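Local coordinates for peroxisomal fatty acid beta-oxidation multifunctional protein MFP2 (Arabidopsis thaliana, PDB 2WTB) that catalyses the hydration and dehydrogenation steps of peroxisomal fatty acid beta-oxidation, acting on long-chain enoyl-CoA and on 3-hydroxyacyl-CoA of varied chain length during seed germination, at residues L183-V188 with R198-D203; R102-A107 with D203-R208; V542-A547 with P569-D574; F502-Q507 with V636-R641. All coordinates share one frame; numbering follows the deposited sequence.

Contact 1. Residues L183-V188 with R198-D203; sequences LIDAVV and RRWALD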
loop_
_atom_site.group_PDB
_atom_site.type_symbol
_atom_site.label_atom_id
_atom_site.label_comp_id
_atom_site.label_asym_id
_atom_site.label_seq_id
_atom_site.Cartn_x
_atom_site.Cartn_y
_atom_site.Cartn_z
ATOM N N LEU A 183 -13.503 9.793 23.176
ATOM C CA LEU A 183 -13.324 10.544 21.940
ATOM C C LEU A 183 -14.672 11.003 21.396
ATOM O O LEU A 183 -14.817 12.142 20.947
ATOM C CB LEU A 183 -12.596 9.690 20.903
ATOM C CG LEU A 183 -12.381 10.320 19.528
ATOM C CD1 LEU A 183 -11.746 11.691 19.659
ATOM C CD2 LEU A 183 -11.527 9.411 18.662
ATOM N N ILE A 184 -15.651 10.100 21.448
ATOM C CA ILE A 184 -17.020 10.381 21.021
ATOM C C ILE A 184 -17.956 10.430 22.227
ATOM O O ILE A 184 -17.963 9.518 23.052
ATOM C CB ILE A 184 -17.538 9.302 20.051
ATOM C CG1 ILE A 184 -16.688 9.267 18.781
ATOM C CG2 ILE A 184 -18.994 9.555 19.704
ATOM C CD1 ILE A 184 -16.762 10.541 17.965
ATOM N N ASP A 185 -18.751 11.491 22.316
ATOM C CA ASP A 185 -19.621 11.707 23.470
ATOM C C ASP A 185 -20.927 10.919 23.405
ATOM O O ASP A 185 -21.516 10.604 24.437
ATOM C CB ASP A 185 -19.926 13.196 23.631
ATOM C CG ASP A 185 -18.719 13.990 24.084
ATOM O OD1 ASP A 185 -18.080 13.586 25.077
ATOM O OD2 ASP A 185 -18.413 15.020 23.449
ATOM N N ALA A 186 -21.383 10.609 22.196
ATOM C CA ALA A 186 -22.639 9.886 22.023
ATOM C C ALA A 186 -22.746 9.247 20.643
ATOM O O ALA A 186 -22.309 9.822 19.647
ATOM C CB ALA A 186 -23.825 10.810 22.274
ATOM N N VAL A 187 -23.331 8.054 20.596
ATOM C CA VAL A 187 -23.557 7.358 19.335
ATOM C C VAL A 187 -25.051 7.234 19.053
ATOM O O VAL A 187 -25.780 6.573 19.791
ATOM C CB VAL A 187 -22.929 5.950 19.335
ATOM C CG1 VAL A 187 -23.263 5.226 18.037
ATOM C CG2 VAL A 187 -21.426 6.038 19.526
ATOM N N VAL A 188 -25.503 7.878 17.985
ATOM C CA VAL A 188 -26.909 7.833 17.602
ATOM C C VAL A 188 -27.030 7.464 16.131
ATOM O O VAL A 188 -26.050 7.545 15.389
ATOM C CB VAL A 188 -27.599 9.189 17.844
ATOM C CG1 VAL A 188 -27.577 9.538 19.321
ATOM C CG2 VAL A 188 -26.927 10.283 17.020
ATOM N N ARG A 198 -27.537 19.548 17.917
ATOM C CA ARG A 198 -28.084 20.860 18.257
ATOM C C ARG A 198 -28.737 20.854 19.643
ATOM O O ARG A 198 -28.699 21.854 20.359
ATOM C CB ARG A 198 -29.058 21.369 17.182
ATOM C CG ARG A 198 -30.334 20.562 17.044
ATOM C CD ARG A 198 -31.411 21.334 16.287
ATOM N NE ARG A 198 -31.079 21.544 14.880
ATOM C CZ ARG A 198 -30.927 22.737 14.314
ATOM N NH1 ARG A 198 -31.081 23.842 15.034
ATOM N NH2 ARG A 198 -30.627 22.830 13.025
ATOM N N ARG A 199 -29.325 19.723 20.021
ATOM C CA ARG A 199 -29.861 19.560 21.366
ATOM C C ARG A 199 -28.721 19.580 22.382
ATOM O O ARG A 199 -28.838 20.169 23.460
ATOM C CB ARG A 199 -30.632 18.245 21.482
ATOM C CG ARG A 199 -31.223 17.999 22.862
ATOM C CD ARG A 199 -31.724 16.567 23.018
ATOM N NE ARG A 199 -30.625 15.606 23.054
ATOM C CZ ARG A 199 -29.931 15.305 24.147
ATOM N NH1 ARG A 199 -30.221 15.890 25.301
ATOM N NH2 ARG A 199 -28.945 14.418 24.088
ATOM N N TRP A 200 -27.617 18.930 22.030
ATOM C CA TRP A 200 -26.441 18.890 22.889
ATOM C C TRP A 200 -25.857 20.292 23.041
ATOM O O TRP A 200 -25.488 20.705 24.140
ATOM C CB TRP A 200 -25.393 17.936 22.306
ATOM C CG TRP A 200 -24.351 17.496 23.292
ATOM C CD1 TRP A 200 -23.300 18.232 23.757
ATOM C CD2 TRP A 200 -24.251 16.212 23.924
ATOM N NE1 TRP A 200 -22.558 17.490 24.644
ATOM C CE2 TRP A 200 -23.121 16.247 24.764
ATOM C CE3 TRP A 200 -25.013 15.041 23.865
ATOM C CZ2 TRP A 200 -22.733 15.155 25.538
ATOM C CZ3 TRP A 200 -24.624 13.956 24.636
ATOM C CH2 TRP A 200 -23.494 14.021 25.459
ATOM N N ALA A 201 -25.793 21.023 21.932
ATOM C CA ALA A 201 -25.226 22.368 21.921
ATOM C C ALA A 201 -25.965 23.327 22.852
ATOM O O ALA A 201 -25.343 24.125 23.551
ATOM C CB ALA A 201 -25.197 22.916 20.507
ATOM N N LEU A 202 -27.292 23.250 22.859
ATOM C CA LEU A 202 -28.090 24.116 23.724
ATOM C C LEU A 202 -28.081 23.625 25.167
ATOM O O LEU A 202 -28.358 24.388 26.090
ATOM C CB LEU A 202 -29.525 24.256 23.206
ATOM C CG LEU A 202 -29.703 25.089 21.934
ATOM C CD1 LEU A 202 -31.153 25.514 21.771
ATOM C CD2 LEU A 202 -28.801 26.309 21.966
ATOM N N ASP A 203 -27.765 22.348 25.357
ATOM C CA ASP A 203 -27.564 21.808 26.696
ATOM C C ASP A 203 -26.369 22.492 27.357
ATOM O O ASP A 203 -26.417 22.854 28.533
ATOM C CB ASP A 203 -27.339 20.295 26.643
ATOM C CG ASP A 203 -28.638 19.509 26.641
ATOM O OD1 ASP A 203 -29.678 20.071 27.045
ATOM O OD2 ASP A 203 -28.616 18.322 26.248
#

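Contact 2. Residues R102-A107 with D203-R208; sequences RKPSVA and DIVGRR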
loop_
_atom_site.group_PDB
_atom_site.type_symbol
_atom_site.label_atom_id
_atom_site.label_comp_id
_atom_site.label_asym_id
_atom_site.label_seq_id
_atom_site.Cartn_x
_atom_site.Cartn_y
_atom_site.Cartn_z
ATOM N N ARG A 102 -16.965 32.113 22.871
ATOM C CA ARG A 102 -17.969 32.194 23.926
ATOM C C ARG A 102 -19.305 31.609 23.475
ATOM O O ARG A 102 -20.355 31.924 24.032
ATOM C CB ARG A 102 -18.130 33.632 24.423
ATOM C CG ARG A 102 -17.182 33.982 25.565
ATOM C CD ARG A 102 -17.259 35.454 25.948
ATOM N NE ARG A 102 -16.562 36.306 24.990
ATOM C CZ ARG A 102 -16.309 37.595 25.185
ATOM N NH1 ARG A 102 -16.694 38.186 26.308
ATOM N NH2 ARG A 102 -15.667 38.294 24.258
ATOM N N LYS A 103 -19.246 30.754 22.459
ATOM C CA LYS A 103 -20.397 29.977 22.023
ATOM C C LYS A 103 -19.941 28.562 21.698
ATOM O O LYS A 103 -18.976 28.374 20.955
ATOM C CB LYS A 103 -21.063 30.617 20.805
ATOM C CG LYS A 103 -21.813 31.898 21.120
ATOM C CD LYS A 103 -22.421 32.513 19.872
ATOM C CE LYS A 103 -23.172 33.792 20.211
ATOM N NZ LYS A 103 -23.673 34.482 18.995
ATOM N N PRO A 104 -20.638 27.559 22.254
ATOM C CA PRO A 104 -20.221 26.157 22.156
ATOM C C PRO A 104 -20.398 25.602 20.747
ATOM O O PRO A 104 -21.340 25.973 20.050
ATOM C CB PRO A 104 -21.173 25.433 23.119
ATOM C CG PRO A 104 -21.947 26.509 23.833
ATOM C CD PRO A 104 -21.934 27.695 22.936
ATOM N N SER A 105 -19.487 24.725 20.341
ATOM C CA SER A 105 -19.592 24.035 19.064
ATOM C C SER A 105 -19.761 22.547 19.325
ATOM O O SER A 105 -19.174 22.003 20.263
ATOM C CB SER A 105 -18.340 24.264 18.215
ATOM O OG SER A 105 -18.211 25.623 17.841
ATOM N N VAL A 106 -20.570 21.893 18.499
ATOM C CA VAL A 106 -20.732 20.448 18.574
ATOM C C VAL A 106 -20.561 19.846 17.190
ATOM O O VAL A 106 -21.177 20.301 16.228
ATOM C CB VAL A 106 -22.110 20.049 19.125
ATOM C CG1 VAL A 106 -22.257 18.534 19.126
ATOM C CG2 VAL A 106 -22.303 20.606 20.525
ATOM N N ALA A 107 -19.716 18.827 17.093
ATOM C CA ALA A 107 -19.489 18.154 15.822
ATOM C C ALA A 107 -20.473 17.001 15.637
ATOM O O ALA A 107 -20.679 16.192 16.543
ATOM C CB ALA A 107 -18.054 17.657 15.730
ATOM N N ASP A 203 -27.765 22.348 25.357
ATOM C CA ASP A 203 -27.564 21.808 26.696
ATOM C C ASP A 203 -26.369 22.492 27.357
ATOM O O ASP A 203 -26.417 22.854 28.533
ATOM C CB ASP A 203 -27.339 20.295 26.643
ATOM C CG ASP A 203 -28.638 19.509 26.641
ATOM O OD1 ASP A 203 -29.678 20.071 27.045
ATOM O OD2 ASP A 203 -28.616 18.322 26.248
ATOM N N ILE A 204 -25.300 22.669 26.588
ATOM C CA ILE A 204 -24.096 23.322 27.083
ATOM C C ILE A 204 -24.370 24.786 27.409
ATOM O O ILE A 204 -23.968 25.283 28.459
ATOM C CB ILE A 204 -22.948 23.231 26.064
ATOM C CG1 ILE A 204 -22.556 21.770 25.829
ATOM C CG2 ILE A 204 -21.752 24.043 26.530
ATOM C CD1 ILE A 204 -21.515 21.586 24.738
ATOM N N VAL A 205 -25.057 25.471 26.502
ATOM C CA VAL A 205 -25.438 26.861 26.719
ATOM C C VAL A 205 -26.280 27.007 27.984
ATOM O O VAL A 205 -26.206 28.022 28.677
ATOM C CB VAL A 205 -26.231 27.417 25.520
ATOM C CG1 VAL A 205 -26.957 28.693 25.908
ATOM C CG2 VAL A 205 -25.308 27.656 24.337
ATOM N N GLY A 206 -27.071 25.980 28.284
ATOM C CA GLY A 206 -27.974 26.012 29.420
ATOM C C GLY A 206 -27.433 25.315 30.653
ATOM O O GLY A 206 -28.124 25.209 31.668
ATOM N N ARG A 207 -26.199 24.830 30.560
ATOM C CA ARG A 207 -25.518 24.225 31.702
ATOM C C ARG A 207 -26.113 22.884 32.112
ATOM O O ARG A 207 -25.911 22.432 33.239
ATOM C CB ARG A 207 -25.524 25.178 32.898
ATOM C CG ARG A 207 -24.831 26.502 32.641
ATOM C CD ARG A 207 -25.245 27.540 33.667
ATOM N NE ARG A 207 -26.688 27.765 33.659
ATOM C CZ ARG A 207 -27.307 28.614 32.845
ATOM N NH1 ARG A 207 -26.609 29.323 31.967
ATOM N NH2 ARG A 207 -28.624 28.756 32.909
ATOM N N ARG A 208 -26.852 22.252 31.209
ATOM C CA ARG A 208 -27.352 20.907 31.464
ATOM C C ARG A 208 -26.233 19.930 31.151
ATOM O O ARG A 208 -26.281 18.764 31.537
ATOM C CB ARG A 208 -28.583 20.599 30.610
ATOM C CG ARG A 208 -29.772 21.508 30.878
ATOM C CD ARG A 208 -30.917 21.231 29.910
ATOM N NE ARG A 208 -31.563 22.470 29.485
ATOM C CZ ARG A 208 -31.372 23.044 28.302
ATOM N NH1 ARG A 208 -30.565 22.483 27.414
ATOM N NH2 ARG A 208 -31.994 24.175 28.001
#

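Contact 3. Residues V542-A547 with P569-D574; sequences VGFGVA and PLMQED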
loop_
_atom_site.group_PDB
_atom_site.type_symbol
_atom_site.label_atom_id
_atom_site.label_comp_id
_atom_site.label_asym_id
_atom_site.label_seq_id
_atom_site.Cartn_x
_atom_site.Cartn_y
_atom_site.Cartn_z
ATOM N N VAL A 542 12.064 -18.341 -0.376
ATOM C CA VAL A 542 11.332 -18.686 -1.589
ATOM C C VAL A 542 11.449 -20.177 -1.890
ATOM O O VAL A 542 10.554 -20.775 -2.489
ATOM C CB VAL A 542 11.847 -17.874 -2.798
ATOM C CG1 VAL A 542 11.303 -18.441 -4.101
ATOM C CG2 VAL A 542 11.476 -16.406 -2.648
ATOM N N GLY A 543 12.553 -20.774 -1.454
ATOM C CA GLY A 543 12.819 -22.174 -1.723
ATOM C C GLY A 543 13.723 -22.324 -2.930
ATOM O O GLY A 543 13.372 -21.902 -4.031
ATOM N N PHE A 544 14.891 -22.921 -2.719
ATOM C CA PHE A 544 15.877 -23.085 -3.782
ATOM C C PHE A 544 15.253 -23.618 -5.069
ATOM O O PHE A 544 15.611 -23.187 -6.166
ATOM C CB PHE A 544 17.012 -24.004 -3.322
ATOM C CG PHE A 544 17.889 -23.401 -2.261
ATOM C CD1 PHE A 544 17.456 -23.321 -0.949
ATOM C CD2 PHE A 544 19.147 -22.918 -2.577
ATOM C CE1 PHE A 544 18.262 -22.766 0.027
ATOM C CE2 PHE A 544 19.957 -22.364 -1.606
ATOM C CZ PHE A 544 19.515 -22.288 -0.302
ATOM N N GLY A 545 14.316 -24.550 -4.930
ATOM C CA GLY A 545 13.652 -25.140 -6.079
ATOM C C GLY A 545 12.870 -24.127 -6.890
ATOM O O GLY A 545 12.826 -24.201 -8.117
ATOM N N VAL A 546 12.250 -23.175 -6.200
ATOM C CA VAL A 546 11.456 -22.141 -6.853
ATOM C C VAL A 546 12.340 -21.043 -7.428
ATOM O O VAL A 546 12.205 -20.668 -8.594
ATOM C CB VAL A 546 10.456 -21.502 -5.873
ATOM C CG1 VAL A 546 9.671 -20.398 -6.562
ATOM C CG2 VAL A 546 9.521 -22.559 -5.310
ATOM N N ALA A 547 13.245 -20.531 -6.600
ATOM C CA ALA A 547 14.144 -19.457 -7.004
ATOM C C ALA A 547 14.951 -19.839 -8.239
ATOM O O ALA A 547 15.216 -19.004 -9.101
ATOM C CB ALA A 547 15.072 -19.084 -5.859
ATOM N N PRO A 569 22.537 -24.941 -7.072
ATOM C CA PRO A 569 22.465 -26.331 -7.538
ATOM C C PRO A 569 23.338 -27.270 -6.709
ATOM O O PRO A 569 22.881 -28.343 -6.317
ATOM C CB PRO A 569 22.995 -26.241 -8.972
ATOM C CG PRO A 569 22.664 -24.857 -9.399
ATOM C CD PRO A 569 22.840 -24.009 -8.172
ATOM N N LEU A 570 24.575 -26.863 -6.445
ATOM C CA LEU A 570 25.499 -27.679 -5.663
ATOM C C LEU A 570 24.958 -27.964 -4.264
ATOM O O LEU A 570 25.264 -28.997 -3.669
ATOM C CB LEU A 570 26.868 -27.001 -5.571
ATOM C CG LEU A 570 27.693 -26.973 -6.857
ATOM C CD1 LEU A 570 28.902 -26.063 -6.704
ATOM C CD2 LEU A 570 28.122 -28.378 -7.248
ATOM N N MET A 571 24.155 -27.042 -3.742
ATOM C CA MET A 571 23.552 -27.215 -2.427
ATOM C C MET A 571 22.372 -28.176 -2.500
ATOM O O MET A 571 22.156 -28.981 -1.593
ATOM C CB MET A 571 23.092 -25.869 -1.864
ATOM C CG MET A 571 24.206 -24.856 -1.678
ATOM S SD MET A 571 23.600 -23.289 -1.027
ATOM C CE MET A 571 22.900 -23.820 0.533
ATOM N N GLN A 572 21.611 -28.081 -3.585
ATOM C CA GLN A 572 20.441 -28.930 -3.783
ATOM C C GLN A 572 20.831 -30.399 -3.917
ATOM O O GLN A 572 20.178 -31.276 -3.353
ATOM C CB GLN A 572 19.654 -28.481 -5.015
ATOM C CG GLN A 572 19.015 -27.110 -4.879
ATOM C CD GLN A 572 18.412 -26.621 -6.179
ATOM O OE1 GLN A 572 18.819 -27.044 -7.262
ATOM N NE2 GLN A 572 17.439 -25.723 -6.081
ATOM N N GLU A 573 21.898 -30.661 -4.667
ATOM C CA GLU A 573 22.362 -32.027 -4.880
ATOM C C GLU A 573 22.855 -32.657 -3.579
ATOM O O GLU A 573 23.010 -33.874 -3.489
ATOM C CB GLU A 573 23.460 -32.065 -5.945
ATOM C CG GLU A 573 24.762 -31.412 -5.521
ATOM C CD GLU A 573 25.783 -31.381 -6.640
ATOM O OE1 GLU A 573 25.370 -31.347 -7.818
ATOM O OE2 GLU A 573 26.996 -31.388 -6.340
ATOM N N ASP A 574 23.103 -31.819 -2.577
ATOM C CA ASP A 574 23.486 -32.294 -1.253
ATOM C C ASP A 574 22.351 -32.070 -0.258
ATOM O O ASP A 574 22.565 -32.065 0.954
ATOM C CB ASP A 574 24.754 -31.589 -0.768
ATOM C CG ASP A 574 26.001 -32.073 -1.483
ATOM O OD1 ASP A 574 25.903 -33.041 -2.266
ATOM O OD2 ASP A 574 27.081 -31.487 -1.258
#

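Contact 4. Residues F502-Q507 with V636-R641; sequences FFPYTQ and VNEACR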
loop_
_atom_site.group_PDB
_atom_site.type_symbol
_atom_site.label_atom_id
_atom_site.label_comp_id
_atom_site.label_asym_id
_atom_site.label_seq_id
_atom_site.Cartn_x
_atom_site.Cartn_y
_atom_site.Cartn_z
ATOM N N PHE A 502 13.598 -7.873 -10.872
ATOM C CA PHE A 502 14.466 -8.247 -9.761
ATOM C C PHE A 502 15.303 -9.500 -10.005
ATOM O O PHE A 502 15.926 -10.020 -9.079
ATOM C CB PHE A 502 13.644 -8.416 -8.480
ATOM C CG PHE A 502 13.301 -7.119 -7.809
ATOM C CD1 PHE A 502 14.160 -6.558 -6.882
ATOM C CD2 PHE A 502 12.125 -6.457 -8.110
ATOM C CE1 PHE A 502 13.851 -5.362 -6.263
ATOM C CE2 PHE A 502 11.810 -5.262 -7.495
ATOM C CZ PHE A 502 12.674 -4.714 -6.570
ATOM N N PHE A 503 15.328 -9.988 -11.240
ATOM C CA PHE A 503 16.135 -11.168 -11.532
ATOM C C PHE A 503 17.641 -10.891 -11.422
ATOM O O PHE A 503 18.395 -11.765 -10.996
ATOM C CB PHE A 503 15.756 -11.817 -12.874
ATOM C CG PHE A 503 16.541 -11.312 -14.054
ATOM C CD1 PHE A 503 17.869 -11.669 -14.227
ATOM C CD2 PHE A 503 15.939 -10.509 -15.009
ATOM C CE1 PHE A 503 18.589 -11.211 -15.315
ATOM C CE2 PHE A 503 16.651 -10.050 -16.101
ATOM C CZ PHE A 503 17.978 -10.403 -16.256
ATOM N N PRO A 504 18.083 -9.675 -11.798
ATOM C CA PRO A 504 19.499 -9.315 -11.640
ATOM C C PRO A 504 19.898 -9.202 -10.169
ATOM O O PRO A 504 21.041 -9.479 -9.809
ATOM C CB PRO A 504 19.589 -7.938 -12.310
ATOM C CG PRO A 504 18.402 -7.862 -13.205
ATOM C CD PRO A 504 17.329 -8.616 -12.491
ATOM N N TYR A 505 18.947 -8.783 -9.341
ATOM C CA TYR A 505 19.124 -8.659 -7.898
ATOM C C TYR A 505 19.890 -9.836 -7.304
ATOM O O TYR A 505 20.988 -9.669 -6.771
ATOM C CB TYR A 505 17.742 -8.553 -7.257
ATOM C CG TYR A 505 17.699 -8.367 -5.760
ATOM C CD1 TYR A 505 18.226 -7.231 -5.161
ATOM C CD2 TYR A 505 17.076 -9.306 -4.950
ATOM C CE1 TYR A 505 18.161 -7.053 -3.791
ATOM C CE2 TYR A 505 17.004 -9.137 -3.583
ATOM C CZ TYR A 505 17.546 -8.012 -3.008
ATOM O OH TYR A 505 17.469 -7.849 -1.646
ATOM N N THR A 506 19.309 -11.026 -7.403
ATOM C CA THR A 506 19.918 -12.228 -6.841
ATOM C C THR A 506 21.223 -12.631 -7.530
ATOM O O THR A 506 22.147 -13.119 -6.881
ATOM C CB THR A 506 18.935 -13.412 -6.865
ATOM O OG1 THR A 506 18.067 -13.327 -5.729
ATOM C CG2 THR A 506 19.683 -14.733 -6.819
ATOM N N GLN A 507 21.301 -12.430 -8.840
ATOM C CA GLN A 507 22.491 -12.818 -9.590
ATOM C C GLN A 507 23.675 -11.904 -9.292
ATOM O O GLN A 507 24.812 -12.364 -9.200
ATOM C CB GLN A 507 22.199 -12.849 -11.090
ATOM C CG GLN A 507 21.194 -13.916 -11.493
ATOM C CD GLN A 507 20.890 -13.904 -12.978
ATOM O OE1 GLN A 507 21.590 -13.261 -13.760
ATOM N NE2 GLN A 507 19.838 -14.614 -13.374
ATOM N N VAL A 636 17.781 -1.182 -11.521
ATOM C CA VAL A 636 17.382 0.060 -12.170
ATOM C C VAL A 636 17.563 -0.098 -13.671
ATOM O O VAL A 636 16.679 0.235 -14.461
ATOM C CB VAL A 636 18.234 1.254 -11.706
ATOM C CG1 VAL A 636 17.918 2.490 -12.541
ATOM C CG2 VAL A 636 18.015 1.530 -10.229
ATOM N N ASN A 637 18.724 -0.617 -14.052
ATOM C CA ASN A 637 19.050 -0.851 -15.450
ATOM C C ASN A 637 17.963 -1.666 -16.146
ATOM O O ASN A 637 17.571 -1.365 -17.274
ATOM C CB ASN A 637 20.397 -1.569 -15.556
ATOM C CG ASN A 637 20.997 -1.480 -16.939
ATOM O OD1 ASN A 637 20.601 -0.644 -17.750
ATOM N ND2 ASN A 637 21.968 -2.342 -17.217
ATOM N N GLU A 638 17.476 -2.694 -15.460
ATOM C CA GLU A 638 16.477 -3.590 -16.025
ATOM C C GLU A 638 15.107 -2.925 -16.040
ATOM O O GLU A 638 14.333 -3.096 -16.982
ATOM C CB GLU A 638 16.426 -4.898 -15.235
ATOM C CG GLU A 638 15.636 -6.001 -15.915
ATOM C CD GLU A 638 16.226 -6.400 -17.255
ATOM O OE1 GLU A 638 17.469 -6.428 -17.377
ATOM O OE2 GLU A 638 15.446 -6.691 -18.185
ATOM N N ALA A 639 14.818 -2.163 -14.989
ATOM C CA ALA A 639 13.573 -1.414 -14.909
ATOM C C ALA A 639 13.454 -0.462 -16.091
ATOM O O ALA A 639 12.361 -0.230 -16.606
ATOM C CB ALA A 639 13.503 -0.643 -13.603
ATOM N N CYS A 640 14.587 0.086 -16.519
ATOM C CA CYS A 640 14.614 1.012 -17.644
ATOM C C CYS A 640 14.338 0.303 -18.964
ATOM O O CYS A 640 13.646 0.837 -19.826
ATOM C CB CYS A 640 15.950 1.752 -17.702
ATOM S SG CYS A 640 16.166 2.959 -16.380
ATOM N N ARG A 641 14.886 -0.899 -19.118
ATOM C CA ARG A 641 14.585 -1.728 -20.278
ATOM C C ARG A 641 13.082 -1.981 -20.334
ATOM O O ARG A 641 12.445 -1.808 -21.376
ATOM C CB ARG A 641 15.327 -3.061 -20.196
ATOM C CG ARG A 641 16.843 -2.955 -20.235
ATOM C CD ARG A 641 17.476 -4.333 -20.396
ATOM N NE ARG A 641 18.921 -4.268 -20.600
ATOM C CZ ARG A 641 19.819 -4.406 -19.630
ATOM N NH1 ARG A 641 19.421 -4.612 -18.381
ATOM N NH2 ARG A 641 21.114 -4.335 -19.905
#

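Contact 1. Residues L183-V188 with R198-D203
At the margin of the crotonase-type sheet of the enoyl-CoA hydratase/isomerase region, the outermost strand 186-187 meets helix 193-205 through one large side chain, W200, which reaches out to D185 and A186. The six-membered half of the indole does the touching. Its CZ2 atom lies 3.9 Å from CB of D185, and CH2 approaches the same CB at 4.1 Å. One residue further on, the methyl CB of A186 packs 4.0 Å from W200 CZ3, so that two successive backbone positions rest against the same six-membered ring. Both carbons approach at a slant to the indole. A trans chi1 of -162° swings the ring off the helix and across to the strand, spanning the 9.8 Å between A186 CA and W200 CA. The aspartate offers its aliphatic carbon to the indole, while its polar end is used in another way: D185 OD2 accepts a hydrogen bond from the backbone N of R127. On the helix itself, R199 NH1 and D203 OD2 attract each other as charges at 3.1 Å, with the oxygen well out of the guanidinium plane. A leucine in place of W200 would probably be too short to fill the span, opening a gap beside D185 and A186 and leaving K209 without the ring on which its charge now rests in a cation-pi contact. W200 also touches A126 of strand 126-129, to which the 186-187 edge is hydrogen-bonded, and V106 of strand 105-109; R198 and L202 of the same helix reach strand 18-24.

Contact 2. Residues R102-A107 with D203-R208
P104 and V106 rest against I204 and V205, joining the start of strand 105-109, an inner strand of the crotonase-type sheet, to the last turn of helix 193-205 in a buried apolar contact. Along the strand segment, K103 turns its side chain away from the helix, its NZ hydrogen-bonding to the carbonyl oxygens of A46 and V52. P104 follows and carries most of the contact. Its CG atom sits 3.6 Å from CG2 of V205 and 3.7 Å from CG2 of I204, so the ring is wedged between two branched side chains. Past I204 the proline slides in the opposite direction, whereas it crosses V205 at about a right angle. With CG1 opposite the backbone N (chi1 164°), V205 places its other methyl, CG2, beside that N, where it meets the proline ring. S105 points its side chain away and binds Y43 OH through OG, in keeping with the alternation of a beta strand. V106 comes back to the helix side, though more loosely: its CG2 lies 4.4 Å from I204 CD1. W211 touches both P104 and I204. Just past I204 and V205 the helix closes with a Schellman motif, in which R207 has positive phi and the backbone N of R208 bonds to D203 O at 2.8 Å and that of R207 to I204 O at 3.1 Å. The R208 side chain then folds back over this end: its NH1 donates to the anti lone pair of D203 OD1 at 2.6 Å, the oxygen lying 16° out of the guanidinium plane.

Contact 3. Residues V542-A547 with P569-D574
F544 and Q572 make the close part of this contact, where the first turn of helix 544-557 faces helix 567-572 in the C-terminal region of the dehydrogenase. The glutamine chain, extended beyond CG, brings its amide nitrogen in against the helix start: Q572 NE2 stands 3.3 Å from F544 CB and 3.1 Å from F544 O. Beside it, the far end of the phenylalanine ring meets M571 in a Met-aromatic contact. M571 SD lies 3.8 Å from F544 CE2, and the sulfur is 61° off the ring normal, approaching on a slant. A bend at chi3 (60°) folds the methyl back to the ring, bringing M571 CE within 3.8 Å of F544 CZ. The contact thins toward solvent: at exposed G545, the next residue, the backbone N of G545 is 3.5 Å from Q572 NE2. An alanine in place of Q572 would probably leave F544 CB and the backbone around it without their neighbour, opening a gap between the two helices. The contact thus pairs sulfur and ring with an amide laid against backbone, a neutral mixture in keeping with its place at the surface, with no charge pair across it.

Contact 4. Residues F502-Q507 with V636-R641
E638 meets F503 and P504 in the all-helical C-terminal part of the protein, where helix 624-644 packs against helix 498-514, which is kinked at P504. Taking helix 624-644 in order, V636 faces the other way, onto I671 and A675 of helix 671-678. N637 is tied by its amide to the chain further on, OD1 accepting from C701 N and ND2 donating to K699 O. E638 then supplies the whole touch. E638 CB lies 4.1 Å from P504 CG, the two side chains crossing at about a right angle. Beyond CB the chain bends at chi2 (62°), which brings the carboxylate carbon E638 CD to 3.9 Å from CE2 of F503. Ring and carboxylate planes are turned 51° from each other. Within its own helix F503 has P504 CD over one face, toward the rim, and Q507 CD at its edge; it also stacks with F554. OE2 of this buried carboxylate makes salt bridges to R561 and R500, which would probably offset its charge and keep it ionised. A639 turns to the far side, onto I671, M672 and L654, so the helix is packed on that flank as well. One turn after N637, the guanidinium of R641 has N637 OD1 over one face, near its rim. R641 is also the third arginine round the carboxylate, through a weak hydrogen bond that forms part of a salt bridge: R641 NH1 lies 2.8 Å from E638 OE1, with an N-H...O angle of 124°.

Contacts 1 and 2 belong together: both use helix 193-205, share D203 and fasten that helix to one sheet, contact 1 at its outermost strand and contact 2 at an inner one. They also touch, V106 CG2 lying 3.7 Å from A201 CA. Contact 2 is buried and purely aliphatic, whereas contact 1, nearer the surface, relies on an indole. Contacts 3 and 4 join helices to helices on the opposite side of the chain's centre, their centres about 21 Å apart, with contact 3 nested within the loop that contact 4 closes. Of these, contact 3 is a surface contact of sulfur, ring and amide; contact 4 is core, yet contains a carboxylate paired with three arginines.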